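PDB 6OHH: EF1p2_mFAP2b from Synthetic construct, which binds the fluorogenic ligand DFHBI in a de novo designed beta-barrel and carries a calcium-binding EF-hand motif, probably serving as a calcium-responsive fluorescent sensor. Local coordinates for residues A[10-15]-A[89-95]. Numbering follows the deposited sequence.
Sequences LLPGTW and MDSPTQF
L10 reaches over to M89 and P92 at one end of the eight-stranded antiparallel barrel, where the helix 6-10 runs into strand 13-21 and faces the beta turn between strands 81-89 and 94-102. Its CD1 does most of the touching, 3.5 Å from M89 SD and 3.8 Å from P92 CA, the L10 and M89 side chains crossing at about a right angle. L11 sends CD2 over one face of the F95 ring in a CH-pi contact, 4.1 Å from the ring centroid; the opposite face takes M89 CA near its rim, which sandwiches the phenyl group. L11 O also accepts a hydrogen bond from W15 NE1, at 2.8 Å, with the acceptor oxygen almost in the indole plane, a bond that would help hold the rotation of the ring. With CG beside the backbone N (chi1 -65°), W15 swings its six-membered ring toward the turn, where F95 turns an edge toward its face in an offset edge-to-face stack, the planes at 84°. A leucine in place of W15 would probably leave F95 without its aromatic partner and L11 O without the indole donor. At the far rim of the indole, CZ3 lies 3.5 Å from T93 O, while Q94 N sits at the ring edge, 3.8 Å from the same carbon.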
loop_
_atom_site.group_PDB
_atom_site.type_symbol
_atom_site.label_atom_id
_atom_site.label_comp_id
_atom_site.label_asym_id
_atom_site.label_seq_id
_atom_site.Cartn_x
_atom_site.Cartn_y
_atom_site.Cartn_z
ATOM N N LEU A 10 -4.759 7.987 13.718
ATOM C CA LEU A 10 -4.380 9.015 12.753
ATOM C C LEU A 10 -4.834 8.702 11.330
ATOM O O LEU A 10 -4.947 9.624 10.516
ATOM C CB LEU A 10 -2.860 9.211 12.754
ATOM C CG LEU A 10 -2.135 9.415 14.086
ATOM C CD1 LEU A 10 -0.637 9.203 13.901
ATOM C CD2 LEU A 10 -2.423 10.794 14.655
ATOM N N LEU A 11 -5.090 7.424 11.013
ATOM C CA LEU A 11 -5.266 7.015 9.620
ATOM C C LEU A 11 -6.530 7.545 8.944
ATOM O O LEU A 11 -6.433 7.977 7.783
ATOM C CB LEU A 11 -5.184 5.490 9.518
ATOM C CG LEU A 11 -3.795 4.923 9.818
ATOM C CD1 LEU A 11 -3.781 3.419 9.630
ATOM C CD2 LEU A 11 -2.740 5.586 8.931
ATOM N N PRO A 12 -7.748 7.489 9.566
ATOM C CA PRO A 12 -8.975 7.845 8.824
ATOM C C PRO A 12 -8.866 9.088 7.956
ATOM O O PRO A 12 -8.482 10.162 8.428
ATOM C CB PRO A 12 -10.007 8.038 9.942
ATOM C CG PRO A 12 -9.569 7.092 10.995
ATOM C CD PRO A 12 -8.058 7.109 10.959
ATOM N N GLY A 13 -9.166 8.932 6.670
ATOM C CA GLY A 13 -9.033 10.026 5.732
ATOM C C GLY A 13 -8.103 9.706 4.577
ATOM O O GLY A 13 -7.789 8.539 4.315
ATOM N N THR A 14 -7.626 10.746 3.903
ATOM C CA THR A 14 -6.838 10.617 2.686
ATOM C C THR A 14 -5.374 10.937 2.955
ATOM O O THR A 14 -5.059 11.881 3.687
ATOM C CB THR A 14 -7.391 11.540 1.596
ATOM O OG1 THR A 14 -8.729 11.136 1.275
ATOM C CG2 THR A 14 -6.521 11.497 0.337
ATOM N N TRP A 15 -4.486 10.128 2.375
ATOM C CA TRP A 15 -3.043 10.306 2.473
ATOM C C TRP A 15 -2.435 10.352 1.078
ATOM O O TRP A 15 -2.835 9.584 0.200
ATOM C CB TRP A 15 -2.405 9.159 3.278
ATOM C CG TRP A 15 -2.830 9.122 4.715
ATOM C CD1 TRP A 15 -4.052 8.751 5.202
ATOM C CD2 TRP A 15 -2.028 9.457 5.852
ATOM N NE1 TRP A 15 -4.060 8.844 6.573
ATOM C CE2 TRP A 15 -2.830 9.276 6.998
ATOM C CE3 TRP A 15 -0.711 9.899 6.014
ATOM C CZ2 TRP A 15 -2.356 9.516 8.287
ATOM C CZ3 TRP A 15 -0.245 10.138 7.291
ATOM C CH2 TRP A 15 -1.063 9.946 8.412
ATOM N N MET A 89 4.550 4.464 11.763
ATOM C CA MET A 89 4.345 5.872 12.067
ATOM C C MET A 89 5.678 6.588 12.249
ATOM O O MET A 89 6.503 6.189 13.077
ATOM C CB MET A 89 3.492 6.011 13.321
ATOM C CG MET A 89 3.249 7.437 13.746
ATOM S SD MET A 89 2.169 7.456 15.180
ATOM C CE MET A 89 3.033 6.284 16.210
ATOM N N ASP A 90 5.874 7.658 11.488
ATOM C CA ASP A 90 7.050 8.505 11.605
ATOM C C ASP A 90 6.740 9.808 12.324
ATOM O O ASP A 90 7.604 10.352 13.018
ATOM C CB ASP A 90 7.618 8.808 10.211
ATOM C CG ASP A 90 9.042 9.307 10.257
ATOM O OD1 ASP A 90 9.930 8.540 10.685
ATOM O OD2 ASP A 90 9.269 10.468 9.858
ATOM N N SER A 91 5.512 10.288 12.178
ATOM C CA SER A 91 5.015 11.492 12.825
ATOM C C SER A 91 3.500 11.451 12.733
ATOM O O SER A 91 2.941 10.558 12.082
ATOM C CB SER A 91 5.577 12.756 12.150
ATOM O OG SER A 91 4.838 13.076 10.980
ATOM N N PRO A 92 2.794 12.385 13.378
ATOM C CA PRO A 92 1.329 12.389 13.233
ATOM C C PRO A 92 0.865 12.549 11.796
ATOM O O PRO A 92 -0.266 12.161 11.478
ATOM C CB PRO A 92 0.889 13.570 14.106
ATOM C CG PRO A 92 1.947 13.668 15.136
ATOM C CD PRO A 92 3.230 13.318 14.437
ATOM N N THR A 93 1.705 13.074 10.905
ATOM C CA THR A 93 1.309 13.294 9.521
ATOM C C THR A 93 2.147 12.514 8.510
ATOM O O THR A 93 2.078 12.814 7.311
ATOM C CB THR A 93 1.355 14.789 9.199
ATOM O OG1 THR A 93 2.689 15.274 9.387
ATOM C CG2 THR A 93 0.401 15.558 10.106
ATOM N N GLN A 94 2.926 11.522 8.944
ATOM C CA GLN A 94 3.757 10.776 8.005
ATOM C C GLN A 94 3.947 9.335 8.459
ATOM O O GLN A 94 4.268 9.077 9.624
ATOM C CB GLN A 94 5.122 11.444 7.819
ATOM C CG GLN A 94 6.013 10.715 6.824
ATOM C CD GLN A 94 7.235 11.519 6.424
ATOM O OE1 GLN A 94 7.120 12.654 5.960
ATOM N NE2 GLN A 94 8.414 10.937 6.614
ATOM N N PHE A 95 3.788 8.409 7.514
ATOM C CA PHE A 95 4.019 6.987 7.722
ATOM C C PHE A 95 5.001 6.490 6.670
ATOM O O PHE A 95 5.022 6.981 5.539
ATOM C CB PHE A 95 2.716 6.170 7.626
ATOM C CG PHE A 95 1.896 6.161 8.893
ATOM C CD1 PHE A 95 1.105 7.250 9.232
ATOM C CD2 PHE A 95 1.896 5.054 9.730
ATOM C CE1 PHE A 95 0.341 7.240 10.393
ATOM C CE2 PHE A 95 1.132 5.038 10.895
ATOM C CZ PHE A 95 0.358 6.132 11.225
#